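Local coordinates for probable arylamine n-acetyl transferase (Mycobacterium abscessus, PDB 4GUZ), which probably catalyses transfer of an acetyl group from acetyl-coenzyme A to the amino group of arylamines, at residues 121-125 with 126-130; 88-92 with 93-97; 30-33 with 34-38. All coordinates share one frame; numbering follows the deposited sequence.

Contact 1: 121-125 with 126-130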
loop_
_atom_site.group_PDB
_atom_site.type_symbol
_atom_site.label_atom_id
_atom_site.label_comp_id
_atom_site.label_asym_id
_atom_site.label_seq_id
_atom_site.Cartn_x
_atom_site.Cartn_y
_atom_site.Cartn_z
ATOM N N VAL A 121 -9.449 -11.083 4.577
ATOM C CA VAL A 121 -9.906 -12.312 3.937
ATOM C C VAL A 121 -10.363 -13.319 5.013
ATOM O O VAL A 121 -9.676 -13.511 6.020
ATOM C CB VAL A 121 -8.808 -12.903 3.011
ATOM C CG1 VAL A 121 -9.208 -14.270 2.452
ATOM C CG2 VAL A 121 -8.488 -11.944 1.871
ATOM N N ARG A 122 -11.530 -13.962 4.774
ATOM C CA ARG A 122 -12.100 -14.990 5.648
ATOM C C ARG A 122 -11.792 -16.388 5.089
ATOM O O ARG A 122 -12.222 -16.707 3.977
ATOM C CB ARG A 122 -13.619 -14.786 5.803
ATOM C CG ARG A 122 -13.993 -13.670 6.763
ATOM C CD ARG A 122 -15.488 -13.648 6.996
ATOM N NE ARG A 122 -16.159 -12.798 6.021
ATOM C CZ ARG A 122 -16.632 -11.588 6.295
ATOM N NH1 ARG A 122 -16.539 -11.094 7.523
ATOM N NH2 ARG A 122 -17.222 -10.873 5.348
ATOM N N LEU A 123 -11.018 -17.200 5.841
ATOM C CA LEU A 123 -10.646 -18.568 5.448
ATOM C C LEU A 123 -10.859 -19.500 6.627
ATOM O O LEU A 123 -10.146 -19.408 7.634
ATOM C CB LEU A 123 -9.195 -18.692 4.916
ATOM C CG LEU A 123 -8.859 -17.982 3.613
ATOM C CD1 LEU A 123 -7.361 -17.791 3.484
ATOM C CD2 LEU A 123 -9.421 -18.720 2.406
ATOM N N ALA A 124 -11.878 -20.377 6.507
ATOM C CA ALA A 124 -12.285 -21.345 7.529
ATOM C C ALA A 124 -12.613 -20.620 8.855
ATOM O O ALA A 124 -13.372 -19.652 8.835
ATOM C CB ALA A 124 -11.204 -22.413 7.716
ATOM N N ALA A 125 -12.039 -21.044 9.982
ATOM C CA ALA A 125 -12.335 -20.398 11.267
ATOM C C ALA A 125 -11.486 -19.113 11.491
ATOM O O ALA A 125 -11.528 -18.550 12.586
ATOM C CB ALA A 125 -12.099 -21.383 12.408
ATOM N N GLU A 126 -10.762 -18.636 10.458
ATOM C CA GLU A 126 -9.821 -17.508 10.614
ATOM C C GLU A 126 -10.070 -16.263 9.716
ATOM O O GLU A 126 -10.813 -16.294 8.735
ATOM C CB GLU A 126 -8.398 -18.016 10.335
ATOM C CG GLU A 126 -8.058 -19.345 11.008
ATOM C CD GLU A 126 -6.597 -19.735 10.998
ATOM O OE1 GLU A 126 -6.178 -20.456 10.063
ATOM O OE2 GLU A 126 -5.881 -19.368 11.957
ATOM N N GLN A 127 -9.377 -15.175 10.073
ATOM C CA GLN A 127 -9.335 -13.902 9.361
ATOM C C GLN A 127 -7.874 -13.517 9.102
ATOM O O GLN A 127 -7.018 -13.705 9.969
ATOM C CB GLN A 127 -10.086 -12.824 10.136
ATOM C CG GLN A 127 -11.603 -13.015 10.038
ATOM C CD GLN A 127 -12.375 -11.856 10.591
ATOM O OE1 GLN A 127 -13.006 -11.118 9.849
ATOM N NE2 GLN A 127 -12.356 -11.686 11.905
ATOM N N TRP A 128 -7.597 -13.024 7.894
ATOM C CA TRP A 128 -6.268 -12.667 7.418
ATOM C C TRP A 128 -6.216 -11.237 6.936
ATOM O O TRP A 128 -6.912 -10.872 5.987
ATOM C CB TRP A 128 -5.861 -13.615 6.278
ATOM C CG TRP A 128 -5.686 -15.024 6.757
ATOM C CD1 TRP A 128 -6.647 -15.983 6.849
ATOM C CD2 TRP A 128 -4.483 -15.603 7.286
ATOM N NE1 TRP A 128 -6.115 -17.137 7.377
ATOM C CE2 TRP A 128 -4.794 -16.928 7.675
ATOM C CE3 TRP A 128 -3.175 -15.132 7.476
ATOM C CZ2 TRP A 128 -3.835 -17.799 8.212
ATOM C CZ3 TRP A 128 -2.232 -15.992 8.017
ATOM C CH2 TRP A 128 -2.564 -17.313 8.372
ATOM N N LEU A 129 -5.344 -10.438 7.555
ATOM C CA LEU A 129 -5.164 -9.049 7.154
ATOM C C LEU A 129 -4.270 -8.981 5.930
ATOM O O LEU A 129 -3.140 -9.481 5.974
ATOM C CB LEU A 129 -4.553 -8.236 8.314
ATOM C CG LEU A 129 -4.223 -6.764 7.993
ATOM C CD1 LEU A 129 -5.470 -5.990 7.677
ATOM C CD2 LEU A 129 -3.384 -6.139 9.111
ATOM N N CYS A 130 -4.758 -8.359 4.840
ATOM C CA CYS A 130 -3.945 -8.188 3.638
ATOM C C CYS A 130 -3.649 -6.698 3.467
ATOM O O CYS A 130 -4.412 -5.959 2.824
ATOM C CB CYS A 130 -4.622 -8.786 2.408
ATOM S SG CYS A 130 -4.857 -10.582 2.497
HETATM O O HOH W 1 -7.251 -19.873 7.597
#
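L123 meets W128 at about a right angle, its CD1 methyl resting 3.9 Å from CD1 of the indole, obliquely to the ring. On the same face of the sheet V121 sends CG2 to within 3.9 Å of SG of C130, extending the apolar row. The valine's branches make this possible: CG1 is anti to the backbone N (chi1 174°), which leaves CG2 beside that nitrogen and turned toward the cysteine. Branched V121, broad W128 and compact C130 suit this face because helix 32-45 packs against it, through L32 and R36 on W128 and L35 on C130.

Between these side chains the two strands are tied in an antiparallel ladder. V121 and W128 form a hydrogen-bonded pair: W128 N donates to V121 O at 2.8 Å, and V121 N donates in return to W128 O. L123 and E126 form the next such pair.

A water gathers the polar margin on this face. Lying in the plane of the indole at its edge, it accepts from W128 NE1 at 3.0 Å and donates to L123 O and, at 2.8 Å, to E126 OE1; the indole N-H thus has a partner despite its apolar setting. The carboxylate's other oxygen, OE2, forms a salt bridge with R143. On the opposite face R122 and Q127 run side by side, CG to CG at 4.1 Å, with guanidinium and amide planes only 14° apart, while Q127 OE1 bonds to the hydroxyl of Y98.

A type II' turn from L123 to E126 joins the strands, with A124 taking the positive phi (57°) that this turn requires. This is a tight two-residue beta hairpin, whose second strand probably leads toward the Cys-His-Asp triad characteristic of arylamine N-acetyltransferases.

Contact 2: 88-92 with 93-97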
loop_
_atom_site.group_PDB
_atom_site.type_symbol
_atom_site.label_atom_id
_atom_site.label_comp_id
_atom_site.label_asym_id
_atom_site.label_seq_id
_atom_site.Cartn_x
_atom_site.Cartn_y
_atom_site.Cartn_z
ATOM N N ALA A 88 -10.152 -6.359 -6.634
ATOM C CA ALA A 88 -10.652 -6.897 -7.904
ATOM C C ALA A 88 -10.153 -8.312 -8.117
ATOM O O ALA A 88 -10.933 -9.151 -8.555
ATOM C CB ALA A 88 -10.224 -6.015 -9.062
ATOM N N VAL A 89 -8.872 -8.585 -7.788
ATOM C CA VAL A 89 -8.270 -9.926 -7.921
ATOM C C VAL A 89 -8.959 -10.891 -6.960
ATOM O O VAL A 89 -9.351 -11.974 -7.389
ATOM C CB VAL A 89 -6.726 -9.959 -7.728
ATOM C CG1 VAL A 89 -6.161 -11.351 -8.014
ATOM C CG2 VAL A 89 -6.037 -8.939 -8.617
ATOM N N LEU A 90 -9.114 -10.503 -5.662
ATOM C CA LEU A 90 -9.732 -11.365 -4.646
ATOM C C LEU A 90 -11.152 -11.774 -5.073
ATOM O O LEU A 90 -11.531 -12.945 -4.922
ATOM C CB LEU A 90 -9.755 -10.672 -3.267
ATOM C CG LEU A 90 -8.392 -10.438 -2.584
ATOM C CD1 LEU A 90 -8.558 -9.719 -1.245
ATOM C CD2 LEU A 90 -7.585 -11.733 -2.433
ATOM N N GLN A 91 -11.892 -10.824 -5.664
ATOM C CA GLN A 91 -13.255 -11.015 -6.170
ATOM C C GLN A 91 -13.285 -12.031 -7.316
ATOM O O GLN A 91 -14.146 -12.919 -7.313
ATOM C CB GLN A 91 -13.822 -9.661 -6.633
ATOM C CG GLN A 91 -15.241 -9.687 -7.221
ATOM C CD GLN A 91 -16.299 -10.094 -6.229
ATOM O OE1 GLN A 91 -16.944 -11.137 -6.377
ATOM N NE2 GLN A 91 -16.497 -9.284 -5.193
ATOM N N ARG A 92 -12.358 -11.905 -8.295
ATOM C CA ARG A 92 -12.298 -12.805 -9.450
ATOM C C ARG A 92 -11.921 -14.220 -9.077
ATOM O O ARG A 92 -12.365 -15.155 -9.737
ATOM C CB ARG A 92 -11.290 -12.306 -10.488
ATOM C CG ARG A 92 -11.901 -11.383 -11.496
ATOM C CD ARG A 92 -12.884 -12.056 -12.458
ATOM N NE ARG A 92 -12.209 -12.703 -13.583
ATOM C CZ ARG A 92 -11.675 -12.052 -14.612
ATOM N NH1 ARG A 92 -11.703 -10.725 -14.657
ATOM N NH2 ARG A 92 -11.089 -12.721 -15.592
ATOM N N LEU A 93 -11.077 -14.386 -8.050
ATOM C CA LEU A 93 -10.608 -15.707 -7.655
ATOM C C LEU A 93 -11.557 -16.394 -6.646
ATOM O O LEU A 93 -11.314 -17.533 -6.251
ATOM C CB LEU A 93 -9.168 -15.642 -7.130
ATOM C CG LEU A 93 -8.074 -15.212 -8.133
ATOM C CD1 LEU A 93 -6.719 -15.587 -7.607
ATOM C CD2 LEU A 93 -8.275 -15.862 -9.518
ATOM N N GLY A 94 -12.642 -15.716 -6.292
ATOM C CA GLY A 94 -13.682 -16.249 -5.417
ATOM C C GLY A 94 -13.389 -16.301 -3.932
ATOM O O GLY A 94 -13.882 -17.204 -3.247
ATOM N N PHE A 95 -12.583 -15.343 -3.411
ATOM C CA PHE A 95 -12.321 -15.269 -1.968
ATOM C C PHE A 95 -13.465 -14.550 -1.266
ATOM O O PHE A 95 -14.124 -13.710 -1.884
ATOM C CB PHE A 95 -10.997 -14.518 -1.680
ATOM C CG PHE A 95 -9.712 -15.247 -1.994
ATOM C CD1 PHE A 95 -9.070 -16.009 -1.021
ATOM C CD2 PHE A 95 -9.119 -15.137 -3.248
ATOM C CE1 PHE A 95 -7.849 -16.635 -1.291
ATOM C CE2 PHE A 95 -7.910 -15.780 -3.528
ATOM C CZ PHE A 95 -7.277 -16.523 -2.552
ATOM N N ASP A 96 -13.713 -14.887 0.018
ATOM C CA ASP A 96 -14.690 -14.213 0.884
ATOM C C ASP A 96 -13.912 -13.101 1.587
ATOM O O ASP A 96 -13.060 -13.389 2.426
ATOM C CB ASP A 96 -15.322 -15.210 1.884
ATOM C CG ASP A 96 -16.305 -14.630 2.900
ATOM O OD1 ASP A 96 -16.685 -13.440 2.760
ATOM O OD2 ASP A 96 -16.720 -15.375 3.819
ATOM N N PHE A 97 -14.131 -11.849 1.192
ATOM C CA PHE A 97 -13.331 -10.754 1.761
ATOM C C PHE A 97 -14.124 -9.466 1.923
ATOM O O PHE A 97 -15.212 -9.297 1.362
ATOM C CB PHE A 97 -12.089 -10.493 0.864
ATOM C CG PHE A 97 -12.391 -9.733 -0.408
ATOM C CD1 PHE A 97 -12.177 -8.359 -0.485
ATOM C CD2 PHE A 97 -12.924 -10.386 -1.520
ATOM C CE1 PHE A 97 -12.494 -7.651 -1.645
ATOM C CE2 PHE A 97 -13.238 -9.678 -2.679
ATOM C CZ PHE A 97 -13.019 -8.315 -2.735
#
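F95 and L90 close the end of the helix through the backbone: the nitrogen of F95 donates to O of L90 over 3.0 Å, a fairly straight bond. Inside that bond G94 N makes a weaker one to O of Q91, at 3.3 Å. Together they define a Schellman motif, and G94 suits the position where the chain leaves the helix because its positive phi (77°) is costly for residues with a side chain. One step earlier, L93 N still makes a regular helical bond to O of V89.

CH-pi contacts carry most of the side-chain packing, and L90 serves two rings. Its CB sits over one face of F97, 3.8 Å from the ring centroid and displaced toward the rim, while CD1 lies near the root of the same ring. Its other methyl, CD2, stands over a face of F95 at 4.3 Å from the centroid. With chi1 at 77°, the F97 ring lies between its own backbone N and carbonyl carbon, which folds it back toward the helix. A branched leucine is well matched to this double task.

Plain apolar contact is looser: V89 CG1 approaches L93 CD1 at 4.3 Å. At the margin Q91 crosses F97 at about a right angle, its CB 4.0 Å from CE2, and the amide and ring planes are 58° apart. R92 instead carries its charge away from the turn, where NH1 bonds to the carbonyls of G10 and L13.

The whole turn links helix 79-92 to strand 96-104. L90, F95 and F97 all pack on V121 of the adjacent strand 116-123; L93 and F95 reach L38 of helix 32-45, and V89 and R92 lie against helix 15-21.

Contact 3: 30-33 with 34-38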
loop_
_atom_site.group_PDB
_atom_site.type_symbol
_atom_site.label_atom_id
_atom_site.label_comp_id
_atom_site.label_asym_id
_atom_site.label_seq_id
_atom_site.Cartn_x
_atom_site.Cartn_y
_atom_site.Cartn_z
ATOM N N PRO A 30 -9.446 -20.326 -4.229
ATOM C CA PRO A 30 -9.428 -19.329 -3.137
ATOM C C PRO A 30 -9.053 -19.920 -1.768
ATOM O O PRO A 30 -9.910 -20.171 -0.906
ATOM C CB PRO A 30 -10.845 -18.752 -3.150
ATOM C CG PRO A 30 -11.688 -19.799 -3.756
ATOM C CD PRO A 30 -10.827 -20.628 -4.668
ATOM N N THR A 31 -7.735 -20.128 -1.579
ATOM C CA THR A 31 -7.132 -20.700 -0.370
ATOM C C THR A 31 -6.000 -19.813 0.184
ATOM O O THR A 31 -5.556 -18.886 -0.499
ATOM C CB THR A 31 -6.568 -22.085 -0.702
ATOM O OG1 THR A 31 -5.638 -21.930 -1.772
ATOM C CG2 THR A 31 -7.652 -23.102 -1.076
ATOM N N LEU A 32 -5.488 -20.145 1.395
ATOM C CA LEU A 32 -4.405 -19.418 2.045
ATOM C C LEU A 32 -3.098 -19.487 1.258
ATOM O O LEU A 32 -2.374 -18.484 1.198
ATOM C CB LEU A 32 -4.190 -19.942 3.477
ATOM C CG LEU A 32 -3.051 -19.307 4.286
ATOM C CD1 LEU A 32 -3.293 -17.822 4.549
ATOM C CD2 LEU A 32 -2.784 -20.078 5.547
ATOM N N GLU A 33 -2.767 -20.656 0.670
ATOM C CA GLU A 33 -1.508 -20.732 -0.079
ATOM C C GLU A 33 -1.565 -19.821 -1.313
ATOM O O GLU A 33 -0.576 -19.162 -1.611
ATOM C CB GLU A 33 -1.131 -22.186 -0.439
ATOM C CG GLU A 33 0.201 -22.628 0.167
ATOM C CD GLU A 33 0.576 -22.066 1.530
ATOM O OE1 GLU A 33 -0.253 -22.139 2.467
ATOM O OE2 GLU A 33 1.703 -21.533 1.654
ATOM N N THR A 34 -2.734 -19.713 -1.950
ATOM C CA THR A 34 -2.925 -18.824 -3.094
ATOM C C THR A 34 -2.810 -17.356 -2.627
ATOM O O THR A 34 -2.080 -16.585 -3.242
ATOM C CB THR A 34 -4.253 -19.117 -3.787
ATOM O OG1 THR A 34 -4.171 -20.440 -4.324
ATOM C CG2 THR A 34 -4.562 -18.130 -4.940
ATOM N N LEU A 35 -3.491 -17.003 -1.518
ATOM C CA LEU A 35 -3.464 -15.651 -0.949
ATOM C C LEU A 35 -2.040 -15.232 -0.616
ATOM O O LEU A 35 -1.664 -14.094 -0.885
ATOM C CB LEU A 35 -4.358 -15.590 0.308
ATOM C CG LEU A 35 -4.540 -14.214 0.965
ATOM C CD1 LEU A 35 -5.265 -13.247 0.038
ATOM C CD2 LEU A 35 -5.264 -14.333 2.296
ATOM N N ARG A 36 -1.239 -16.153 -0.040
ATOM C CA ARG A 36 0.156 -15.885 0.294
ATOM C C ARG A 36 0.944 -15.530 -0.951
ATOM O O ARG A 36 1.690 -14.551 -0.940
ATOM C CB ARG A 36 0.812 -17.086 1.028
ATOM C CG ARG A 36 0.479 -17.089 2.516
ATOM C CD ARG A 36 0.914 -18.354 3.235
ATOM N NE ARG A 36 0.303 -18.394 4.566
ATOM C CZ ARG A 36 0.867 -18.907 5.657
ATOM N NH1 ARG A 36 2.069 -19.475 5.591
ATOM N NH2 ARG A 36 0.233 -18.862 6.821
ATOM N N ARG A 37 0.768 -16.307 -2.026
ATOM C CA ARG A 37 1.493 -16.053 -3.278
ATOM C C ARG A 37 1.022 -14.754 -3.935
ATOM O O ARG A 37 1.844 -14.047 -4.512
ATOM C CB ARG A 37 1.367 -17.233 -4.250
ATOM C CG ARG A 37 2.056 -18.506 -3.722
ATOM C CD ARG A 37 2.427 -19.532 -4.795
ATOM N NE ARG A 37 1.355 -19.839 -5.752
ATOM C CZ ARG A 37 0.263 -20.554 -5.489
ATOM N NH1 ARG A 37 0.046 -21.026 -4.265
ATOM N NH2 ARG A 37 -0.635 -20.776 -6.440
ATOM N N LEU A 38 -0.282 -14.424 -3.800
ATOM C CA LEU A 38 -0.882 -13.200 -4.367
ATOM C C LEU A 38 -0.318 -11.965 -3.683
ATOM O O LEU A 38 0.147 -11.053 -4.352
ATOM C CB LEU A 38 -2.409 -13.198 -4.237
ATOM C CG LEU A 38 -3.218 -14.095 -5.167
ATOM C CD1 LEU A 38 -4.668 -14.066 -4.780
ATOM C CD2 LEU A 38 -3.093 -13.655 -6.617
#
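The guanidinium of R36 slants past L32, with NE 3.5 Å from CG and NH2 an equal distance from CD2 of the leucine. An extended arginine, straight from CG to NE, is what carries the group along the leucine's branches. E33 approaches the same arginine obliquely, its carboxylate plane turned 56° from the guanidinium; OE2 touches the aliphatic CD at 3.6 Å. The nearest charged atoms, E33 OE1 and R36 NE, remain 4.3 Å apart with the oxygen well out of the guanidinium plane. This amounts to electrostatic proximity without a salt bridge, and the buried NE has no bonding partner in the model.

Beneath these side chains, O of L32 receives R36 N at 2.9 Å and O of E33 receives R37 N.

OG1 of T31 and OG1 of T34 lie 3.3 Å apart in a weak, unsettled hydrogen bond, since the carbonyls of S29 and D27 compete for the one proton of T34 OG1. T31 sits at the N-cap position, where threonine is common, and its O takes the first i to i+4 bond, from L35 N at 3.0 Å, opening helix 32-45.

How the contacts relate
All three contacts lie partly buried on one side of the chain, and each is local: a hairpin, a helix end and a helix start. Contacts 1 and 2 feed the same antiparallel sheet through neighbouring strands, also joined by a long, weak ion pair between R122 and D96. Contact 3 supplies the helix lying over both: L35 reaches V121 and L90, while P30 and T31 abut F95. Their inward chemistry is mainly apolar, with an indole in contact 1, phenyl rings in contact 2 and aliphatic chains in contact 3, which also buries a threonine hydroxyl. Toward the surface all turn polar: R122, E126 and Q127 in contact 1, Q91, R92 and D96 beside the glycine in contact 2, E33 and two arginines in contact 3.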